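Local coordinates for kojibiose phosphorylase (Gut metagenome, PDB 6W0P), which belongs to glycoside hydrolase family 65, whose members join an N-terminal beta-sandwich domain to an alpha-helical barrel catalytic domain, at residues F45-K53 and E101-K109; R120-F128 and K138-D146. One frame throughout, in Å; residues are numbered along the deposited sequence.

Interaction 1 (F45-K53 and E101-K109)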
loop_
_atom_site.group_PDB
_atom_site.type_symbol
_atom_site.label_atom_id
_atom_site.label_comp_id
_atom_site.label_asym_id
_atom_site.label_seq_id
_atom_site.Cartn_x
_atom_site.Cartn_y
_atom_site.Cartn_z
ATOM N N PHE A 45 8.514 -22.331 -26.586
ATOM C CA PHE A 45 9.425 -23.137 -25.757
ATOM C C PHE A 45 9.775 -24.364 -26.596
ATOM O O PHE A 45 8.932 -24.818 -27.366
ATOM C CB PHE A 45 8.795 -23.476 -24.406
ATOM C CG PHE A 45 7.546 -24.312 -24.498
ATOM C CD1 PHE A 45 7.626 -25.690 -24.605
ATOM C CD2 PHE A 45 6.300 -23.715 -24.498
ATOM C CE1 PHE A 45 6.473 -26.460 -24.701
ATOM C CE2 PHE A 45 5.151 -24.479 -24.616
ATOM C CZ PHE A 45 5.237 -25.849 -24.711
ATOM N N PHE A 46 11.022 -24.802 -26.488
ATOM C CA PHE A 46 11.548 -26.063 -27.058
ATOM C C PHE A 46 10.668 -27.231 -26.625
ATOM O O PHE A 46 10.283 -27.314 -25.450
ATOM C CB PHE A 46 13.004 -26.280 -26.629
ATOM C CG PHE A 46 13.987 -25.334 -27.271
ATOM C CD1 PHE A 46 13.574 -24.381 -28.196
ATOM C CD2 PHE A 46 15.337 -25.426 -26.986
ATOM C CE1 PHE A 46 14.489 -23.536 -28.813
ATOM C CE2 PHE A 46 16.246 -24.573 -27.593
ATOM C CZ PHE A 46 15.824 -23.638 -28.512
ATOM N N ASP A 47 10.383 -28.119 -27.574
ATOM C CA ASP A 47 9.560 -29.336 -27.360
ATOM C C ASP A 47 10.351 -30.275 -26.449
ATOM O O ASP A 47 9.831 -30.629 -25.398
ATOM C CB ASP A 47 9.222 -29.981 -28.698
ATOM C CG ASP A 47 8.791 -28.939 -29.711
ATOM O OD1 ASP A 47 7.574 -28.748 -29.844
ATOM O OD2 ASP A 47 9.684 -28.305 -30.332
ATOM N N GLU A 48 11.577 -30.601 -26.839
ATOM C CA GLU A 48 12.475 -31.532 -26.107
ATOM C C GLU A 48 12.873 -30.891 -24.781
ATOM O O GLU A 48 12.650 -29.685 -24.632
ATOM C CB GLU A 48 13.716 -31.878 -26.939
ATOM C CG GLU A 48 14.716 -30.733 -27.102
ATOM C CD GLU A 48 14.388 -29.679 -28.153
ATOM O OE1 GLU A 48 13.315 -29.776 -28.760
ATOM O OE2 GLU A 48 15.199 -28.757 -28.352
ATOM N N THR A 49 13.460 -31.672 -23.873
ATOM C CA THR A 49 14.098 -31.166 -22.623
ATOM C C THR A 49 15.034 -29.987 -22.949
ATOM O O THR A 49 15.849 -30.091 -23.870
ATOM C CB THR A 49 14.827 -32.307 -21.902
ATOM O OG1 THR A 49 13.824 -33.235 -21.489
ATOM C CG2 THR A 49 15.645 -31.849 -20.714
ATOM N N TYR A 50 14.905 -28.877 -22.229
ATOM C CA TYR A 50 15.876 -27.754 -22.291
ATOM C C TYR A 50 16.165 -27.304 -20.864
ATOM O O TYR A 50 15.213 -26.976 -20.123
ATOM C CB TYR A 50 15.385 -26.596 -23.165
ATOM C CG TYR A 50 16.352 -25.437 -23.297
ATOM C CD1 TYR A 50 17.464 -25.506 -24.121
ATOM C CD2 TYR A 50 16.147 -24.252 -22.612
ATOM C CE1 TYR A 50 18.333 -24.436 -24.269
ATOM C CE2 TYR A 50 17.009 -23.176 -22.740
ATOM C CZ TYR A 50 18.106 -23.263 -23.570
ATOM O OH TYR A 50 18.948 -22.186 -23.693
ATOM N N SER A 51 17.443 -27.340 -20.497
ATOM C CA SER A 51 17.925 -27.142 -19.107
ATOM C C SER A 51 18.538 -25.737 -18.985
ATOM O O SER A 51 19.137 -25.446 -17.947
ATOM C CB SER A 51 18.890 -28.236 -18.722
ATOM O OG SER A 51 20.089 -28.125 -19.474
ATOM N N GLY A 52 18.402 -24.901 -20.021
ATOM C CA GLY A 52 18.729 -23.464 -19.954
ATOM C C GLY A 52 17.557 -22.708 -19.359
ATOM O O GLY A 52 16.564 -23.374 -19.014
ATOM N N LYS A 53 17.648 -21.383 -19.248
ATOM C CA LYS A 53 16.526 -20.540 -18.762
ATOM C C LYS A 53 15.404 -20.597 -19.814
ATOM O O LYS A 53 15.647 -20.380 -21.001
ATOM C CB LYS A 53 17.002 -19.123 -18.380
ATOM C CG LYS A 53 16.936 -18.065 -19.468
ATOM C CD LYS A 53 17.980 -16.940 -19.347
ATOM C CE LYS A 53 18.312 -16.294 -20.684
ATOM N NZ LYS A 53 18.873 -17.288 -21.634
ATOM N N GLU A 101 22.287 -40.705 -24.502
ATOM C CA GLU A 101 22.430 -39.218 -24.564
ATOM C C GLU A 101 21.059 -38.607 -24.870
ATOM O O GLU A 101 20.464 -38.985 -25.909
ATOM C CB GLU A 101 23.462 -38.793 -25.609
ATOM C CG GLU A 101 23.566 -37.289 -25.758
ATOM C CD GLU A 101 24.482 -36.810 -26.873
ATOM O OE1 GLU A 101 24.513 -35.582 -27.103
ATOM O OE2 GLU A 101 25.156 -37.657 -27.510
ATOM N N GLU A 102 20.551 -37.756 -23.975
ATOM C CA GLU A 102 19.238 -37.078 -24.158
ATOM C C GLU A 102 19.453 -35.789 -24.959
ATOM O O GLU A 102 20.375 -35.026 -24.625
ATOM C CB GLU A 102 18.513 -36.754 -22.850
ATOM C CG GLU A 102 17.076 -36.312 -23.117
ATOM C CD GLU A 102 16.204 -35.956 -21.924
ATOM O OE1 GLU A 102 16.659 -36.161 -20.767
ATOM O OE2 GLU A 102 15.054 -35.502 -22.152
ATOM N N LEU A 103 18.619 -35.549 -25.962
ATOM C CA LEU A 103 18.612 -34.255 -26.697
ATOM C C LEU A 103 18.242 -33.118 -25.727
ATOM O O LEU A 103 17.139 -33.143 -25.136
ATOM C CB LEU A 103 17.647 -34.328 -27.882
ATOM C CG LEU A 103 17.578 -33.079 -28.760
ATOM C CD1 LEU A 103 18.915 -32.765 -29.407
ATOM C CD2 LEU A 103 16.523 -33.251 -29.831
ATOM N N ASP A 104 19.164 -32.173 -25.563
ATOM C CA ASP A 104 18.996 -30.926 -24.777
ATOM C C ASP A 104 20.000 -29.912 -25.326
ATOM O O ASP A 104 21.224 -30.168 -25.161
ATOM C CB ASP A 104 19.232 -31.187 -23.285
ATOM C CG ASP A 104 19.156 -29.926 -22.435
ATOM O OD1 ASP A 104 18.840 -28.867 -23.007
ATOM O OD2 ASP A 104 19.410 -30.018 -21.211
ATOM N N LEU A 105 19.536 -28.841 -25.976
ATOM C CA LEU A 105 20.434 -27.935 -26.753
ATOM C C LEU A 105 21.292 -27.085 -25.809
ATOM O O LEU A 105 22.239 -26.499 -26.292
ATOM C CB LEU A 105 19.619 -27.058 -27.703
ATOM C CG LEU A 105 18.927 -27.788 -28.857
ATOM C CD1 LEU A 105 18.337 -26.781 -29.840
ATOM C CD2 LEU A 105 19.870 -28.738 -29.567
ATOM N N ASN A 106 20.984 -27.035 -24.511
ATOM C CA ASN A 106 21.836 -26.373 -23.481
ATOM C C ASN A 106 23.064 -27.248 -23.156
ATOM O O ASN A 106 24.024 -26.694 -22.630
ATOM C CB ASN A 106 21.041 -26.053 -22.211
ATOM C CG ASN A 106 21.794 -25.186 -21.219
ATOM O OD1 ASN A 106 22.208 -24.076 -21.546
ATOM N ND2 ASN A 106 21.982 -25.689 -20.004
ATOM N N LYS A 107 23.051 -28.544 -23.484
ATOM C CA LYS A 107 24.153 -29.498 -23.167
ATOM C C LYS A 107 24.804 -30.065 -24.437
ATOM O O LYS A 107 26.019 -30.103 -24.484
ATOM C CB LYS A 107 23.634 -30.618 -22.259
ATOM C CG LYS A 107 23.356 -30.178 -20.826
ATOM C CD LYS A 107 22.840 -31.285 -19.920
ATOM C CE LYS A 107 22.386 -30.748 -18.573
ATOM N NZ LYS A 107 21.965 -31.833 -17.649
ATOM N N VAL A 108 24.039 -30.489 -25.437
ATOM C CA VAL A 108 24.572 -31.355 -26.535
ATOM C C VAL A 108 25.294 -30.497 -27.582
ATOM O O VAL A 108 25.235 -29.270 -27.497
ATOM C CB VAL A 108 23.457 -32.223 -27.153
ATOM C CG1 VAL A 108 22.781 -33.098 -26.094
ATOM C CG2 VAL A 108 22.431 -31.387 -27.913
ATOM N N LYS A 109 25.994 -31.145 -28.517
ATOM C CA LYS A 109 26.613 -30.484 -29.694
ATOM C C LYS A 109 25.584 -30.512 -30.832
ATOM O O LYS A 109 24.961 -31.576 -31.072
ATOM C CB LYS A 109 27.937 -31.150 -30.093
ATOM C CG LYS A 109 29.156 -30.615 -29.354
ATOM C CD LYS A 109 30.128 -31.688 -28.920
ATOM C CE LYS A 109 31.071 -31.215 -27.832
ATOM N NZ LYS A 109 32.147 -32.207 -27.586
HETATM O O HOH W 1 16.859 -28.379 -26.160
HETATM O O HOH W 2 14.714 -34.478 -24.931
HETATM O O HOH W 3 21.552 -22.981 -23.871
#

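Interaction 2 (R120-F128 and K138-D146)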
loop_
_atom_site.group_PDB
_atom_site.type_symbol
_atom_site.label_atom_id
_atom_site.label_comp_id
_atom_site.label_asym_id
_atom_site.label_seq_id
_atom_site.Cartn_x
_atom_site.Cartn_y
_atom_site.Cartn_z
ATOM N N ARG A 120 2.189 -16.326 -42.869
ATOM C CA ARG A 120 1.061 -16.615 -43.801
ATOM C C ARG A 120 0.303 -17.881 -43.392
ATOM O O ARG A 120 -0.779 -18.105 -43.958
ATOM C CB ARG A 120 1.569 -16.734 -45.237
ATOM C CG ARG A 120 2.435 -15.561 -45.664
ATOM C CD ARG A 120 3.322 -15.917 -46.834
ATOM N NE ARG A 120 4.313 -16.894 -46.414
ATOM C CZ ARG A 120 5.329 -17.284 -47.186
ATOM N NH1 ARG A 120 5.465 -16.774 -48.401
ATOM N NH2 ARG A 120 6.207 -18.168 -46.742
ATOM N N SER A 121 0.840 -18.683 -42.463
ATOM C CA SER A 121 0.278 -20.012 -42.091
ATOM C C SER A 121 0.240 -20.205 -40.572
ATOM O O SER A 121 -0.616 -20.962 -40.082
ATOM C CB SER A 121 1.052 -21.131 -42.751
ATOM O OG SER A 121 2.377 -21.231 -42.240
ATOM N N GLY A 122 1.099 -19.522 -39.835
ATOM C CA GLY A 122 1.269 -19.780 -38.405
ATOM C C GLY A 122 2.065 -21.058 -38.228
ATOM O O GLY A 122 1.996 -21.616 -37.156
ATOM N N LEU A 123 2.788 -21.487 -39.266
ATOM C CA LEU A 123 3.709 -22.640 -39.187
ATOM C C LEU A 123 4.923 -22.192 -38.373
ATOM O O LEU A 123 5.563 -21.162 -38.726
ATOM C CB LEU A 123 4.134 -23.127 -40.575
ATOM C CG LEU A 123 5.188 -24.237 -40.519
ATOM C CD1 LEU A 123 4.637 -25.418 -39.745
ATOM C CD2 LEU A 123 5.636 -24.686 -41.901
ATOM N N TYR A 124 5.171 -22.890 -37.273
ATOM C CA TYR A 124 6.348 -22.671 -36.408
ATOM C C TYR A 124 7.234 -23.904 -36.588
ATOM O O TYR A 124 6.771 -25.034 -36.336
ATOM C CB TYR A 124 5.923 -22.382 -34.967
ATOM C CG TYR A 124 7.103 -22.313 -34.040
ATOM C CD1 TYR A 124 8.103 -21.389 -34.257
ATOM C CD2 TYR A 124 7.267 -23.211 -33.005
ATOM C CE1 TYR A 124 9.223 -21.329 -33.451
ATOM C CE2 TYR A 124 8.395 -23.180 -32.198
ATOM C CZ TYR A 124 9.377 -22.232 -32.419
ATOM O OH TYR A 124 10.507 -22.186 -31.654
ATOM N N GLN A 125 8.457 -23.684 -37.064
ATOM C CA GLN A 125 9.388 -24.743 -37.503
ATOM C C GLN A 125 10.742 -24.468 -36.864
ATOM O O GLN A 125 11.223 -23.320 -36.922
ATOM C CB GLN A 125 9.490 -24.775 -39.027
ATOM C CG GLN A 125 9.723 -26.156 -39.600
ATOM C CD GLN A 125 9.849 -26.135 -41.103
ATOM O OE1 GLN A 125 10.780 -25.543 -41.650
ATOM N NE2 GLN A 125 8.914 -26.790 -41.784
ATOM N N ARG A 126 11.318 -25.506 -36.279
ATOM C CA ARG A 126 12.675 -25.470 -35.696
ATOM C C ARG A 126 13.439 -26.636 -36.311
ATOM O O ARG A 126 12.919 -27.767 -36.251
ATOM C CB ARG A 126 12.580 -25.492 -34.169
ATOM C CG ARG A 126 13.765 -24.854 -33.459
ATOM C CD ARG A 126 13.499 -24.679 -31.975
ATOM N NE ARG A 126 12.781 -25.826 -31.427
ATOM C CZ ARG A 126 13.308 -26.780 -30.653
ATOM N NH1 ARG A 126 14.578 -26.739 -30.289
ATOM N NH2 ARG A 126 12.545 -27.782 -30.240
ATOM N N THR A 127 14.590 -26.342 -36.918
ATOM C CA THR A 127 15.499 -27.330 -37.553
ATOM C C THR A 127 16.876 -27.231 -36.869
ATOM O O THR A 127 17.291 -26.124 -36.516
ATOM C CB THR A 127 15.530 -27.088 -39.069
ATOM O OG1 THR A 127 14.195 -27.168 -39.592
ATOM C CG2 THR A 127 16.423 -28.063 -39.799
ATOM N N PHE A 128 17.546 -28.356 -36.628
ATOM C CA PHE A 128 18.945 -28.372 -36.133
ATOM C C PHE A 128 19.535 -29.761 -36.373
ATOM O O PHE A 128 18.774 -30.741 -36.557
ATOM C CB PHE A 128 18.991 -27.933 -34.667
ATOM C CG PHE A 128 18.038 -28.698 -33.789
ATOM C CD1 PHE A 128 18.422 -29.884 -33.201
ATOM C CD2 PHE A 128 16.747 -28.251 -33.584
ATOM C CE1 PHE A 128 17.534 -30.607 -32.426
ATOM C CE2 PHE A 128 15.859 -28.973 -32.807
ATOM C CZ PHE A 128 16.248 -30.159 -32.241
ATOM N N LYS A 138 19.603 -34.805 -38.310
ATOM C CA LYS A 138 18.826 -33.586 -38.652
ATOM C C LYS A 138 17.398 -33.752 -38.107
ATOM O O LYS A 138 16.696 -34.707 -38.500
ATOM C CB LYS A 138 18.888 -33.342 -40.157
ATOM C CG LYS A 138 18.630 -31.898 -40.553
ATOM C CD LYS A 138 18.135 -31.764 -41.970
ATOM C CE LYS A 138 17.551 -30.401 -42.272
ATOM N NZ LYS A 138 16.878 -30.433 -43.588
ATOM N N ILE A 139 17.027 -32.894 -37.157
ATOM C CA ILE A 139 15.692 -32.877 -36.492
ATOM C C ILE A 139 14.919 -31.700 -37.073
ATOM O O ILE A 139 15.447 -30.575 -36.997
ATOM C CB ILE A 139 15.804 -32.674 -34.965
ATOM C CG1 ILE A 139 16.810 -33.617 -34.300
ATOM C CG2 ILE A 139 14.422 -32.745 -34.319
ATOM C CD1 ILE A 139 16.536 -35.048 -34.540
ATOM N N ILE A 140 13.699 -31.927 -37.554
ATOM C CA ILE A 140 12.760 -30.819 -37.888
ATOM C C ILE A 140 11.530 -30.995 -37.006
ATOM O O ILE A 140 10.915 -32.053 -37.097
ATOM C CB ILE A 140 12.391 -30.803 -39.379
ATOM C CG1 ILE A 140 13.604 -30.952 -40.302
ATOM C CG2 ILE A 140 11.589 -29.554 -39.701
ATOM C CD1 ILE A 140 13.231 -31.266 -41.759
ATOM N N ILE A 141 11.207 -29.991 -36.183
ATOM C CA ILE A 141 9.995 -29.984 -35.315
ATOM C C ILE A 141 9.087 -28.850 -35.780
ATOM O O ILE A 141 9.489 -27.680 -35.711
ATOM C CB ILE A 141 10.369 -29.892 -33.830
ATOM C CG1 ILE A 141 11.296 -31.043 -33.447
ATOM C CG2 ILE A 141 9.129 -29.837 -32.956
ATOM C CD1 ILE A 141 11.810 -30.977 -32.043
ATOM N N SER A 142 7.905 -29.221 -36.260
ATOM C CA SER A 142 6.922 -28.306 -36.878
ATOM C C SER A 142 5.677 -28.280 -35.989
ATOM O O SER A 142 5.323 -29.350 -35.459
ATOM C CB SER A 142 6.642 -28.738 -38.297
ATOM O OG SER A 142 7.860 -28.828 -39.033
ATOM N N ARG A 143 5.079 -27.105 -35.772
ATOM C CA ARG A 143 3.776 -27.039 -35.071
ATOM C C ARG A 143 2.872 -25.897 -35.560
ATOM O O ARG A 143 3.342 -24.876 -36.140
ATOM C CB ARG A 143 3.961 -27.057 -33.551
ATOM C CG ARG A 143 4.946 -26.059 -32.968
ATOM C CD ARG A 143 5.355 -26.491 -31.571
ATOM N NE ARG A 143 5.472 -25.343 -30.680
ATOM C CZ ARG A 143 6.136 -25.311 -29.523
ATOM N NH1 ARG A 143 6.779 -26.376 -29.090
ATOM N NH2 ARG A 143 6.171 -24.190 -28.815
ATOM N N LEU A 144 1.591 -26.131 -35.303
ATOM C CA LEU A 144 0.409 -25.339 -35.703
ATOM C C LEU A 144 -0.584 -25.338 -34.538
ATOM O O LEU A 144 -0.766 -26.389 -33.904
ATOM C CB LEU A 144 -0.279 -26.014 -36.894
ATOM C CG LEU A 144 0.432 -26.041 -38.237
ATOM C CD1 LEU A 144 -0.314 -26.982 -39.174
ATOM C CD2 LEU A 144 0.508 -24.664 -38.872
ATOM N N LEU A 145 -1.249 -24.214 -34.314
ATOM C CA LEU A 145 -2.560 -24.171 -33.640
ATOM C C LEU A 145 -3.607 -23.947 -34.737
ATOM O O LEU A 145 -3.397 -23.062 -35.580
ATOM C CB LEU A 145 -2.552 -23.074 -32.569
ATOM C CG LEU A 145 -1.441 -23.168 -31.525
ATOM C CD1 LEU A 145 -1.600 -22.091 -30.465
ATOM C CD2 LEU A 145 -1.408 -24.532 -30.853
ATOM N N ASP A 146 -4.644 -24.780 -34.779
ATOM C CA ASP A 146 -5.730 -24.700 -35.797
ATOM C C ASP A 146 -6.489 -23.392 -35.573
ATOM O O ASP A 146 -6.990 -23.209 -34.467
ATOM C CB ASP A 146 -6.666 -25.904 -35.702
ATOM C CG ASP A 146 -7.543 -26.127 -36.920
ATOM O OD1 ASP A 146 -8.121 -25.140 -37.447
ATOM O OD2 ASP A 146 -7.669 -27.303 -37.324
HETATM O O HOH W 4 -0.415 -22.049 -36.117
HETATM O O HOH W 5 8.418 -26.090 -33.986
#

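Interaction 1 (F45-K53 and E101-K109)
Tyr-50 and Asp-104 bring the two backbones nearest, 5.1 Å from CA to CA, where the irregular segment 45-53 passes the turn that follows the short strand 101-102. A water mediates between the main chains here, accepting from Leu-105 N and donating to Thr-49 O.

With CG anti to the backbone N (chi1 177°), Asp-104 holds its carboxylate out to Ser-51. OD2 receives the Ser-51 hydroxyl at 2.7 Å (OG to OD2) through the syn lone pair, while OD1 takes the longer bond from Ser-51 N (3.3 Å). Asn-106 N reaches the same OD1 from the opposite face of the carboxylate plane and closes an Asx turn. Aspartate fits because its two oxygens serve Ser-51 and its own turn at once. Ser-51 OG, donating its hydrogen to Asp-104 OD2, can still accept from Asn-106 ND2 (3.1 Å), close to the amide plane.

This turn leaves the edge strand of the five-stranded sheet in the N-terminal beta-sandwich, and Leu-105 packs on strand 109-118 of the larger sheet. Leucine fills the apolar side beside Phe-46, its CD1 meeting Phe-46 CE2 at 3.8 Å, the side chains crossing at about a right angle. Glu-48 contributes its aliphatic CG, 4.1 Å from Leu-103 CG, while its carboxylate turns to a salt bridge with Arg-126. Tyr-50 lays CE1 against Asn-106 CB, and a water joins its hydroxyl to Asn-106 OD1. Thr-49 OG1 donates to Glu-102 OE2 (2.7 Å) from above the carboxylate plane; Arg-95 forms a salt bridge with that same oxygen.

Interaction 2 (R120-F128 and K138-D146)
Tyr-124 and Arg-143 form a hydrogen-bonded antiparallel pair, with Tyr-124 N 2.9 Å from Arg-143 O and Arg-143 N 2.7 Å from Tyr-124 O. Their side chains run side by side from the same face. Along the tyrosine, CB lies 3.8 Å from Arg-143 O. Because CG is anti to the backbone N (chi1 173°), the ring extends beside the arginine: CD2 touches Arg-143 NE at 3.6 Å, and CE2 sits over one face of the guanidinium. Arg-143 NE lies at the ring's edge near its plane, and the planes are 60° apart, so the groups do not stack. Tyrosine suits the place because its ring edge packs along the arginine while OH reaches past it to a hydrogen bond with Arg-115; Arg-143 NH1 forms a salt bridge with Asp-47 OD1. Farther along, Ile-139 CB lies over the Phe-128 ring, 4.0 Å from the centroid, a CH-pi contact. On the other face, Gln-125 CG and Thr-127 OG1 both touch Ile-140 CG2; Thr-127 and Ile-140, a non-hydrogen-bonded pair, are both beta-branched and suit a strand. Six backbone bonds and strand axes 170° apart mark an antiparallel beta hairpin in the large sheet of the family 65 N-terminal beta-sandwich.

How the interactions relate
Along the chain the contacts come in series. Interaction 1 closes first, folding the 47 residues between Lys-53 and Glu-101 into a long loop that includes strands 58-60, 64-66, 83-85 and 94-98. Strand 109-118 then leads to interaction 2, a tight local closure across the turn of the hairpin 123-132 and 135-145. Neither nests in the other nor crosses it, yet they meet in space, with centres about 17 Å apart. Glu-48 OE1 lies 2.6 Å from Arg-126 NH2 in a salt bridge, and Phe-46 makes a cation-pi contact with the same arginine. Segment 45-53 is thereby tied both to the turn after the small sheet's edge strand and to the large sheet.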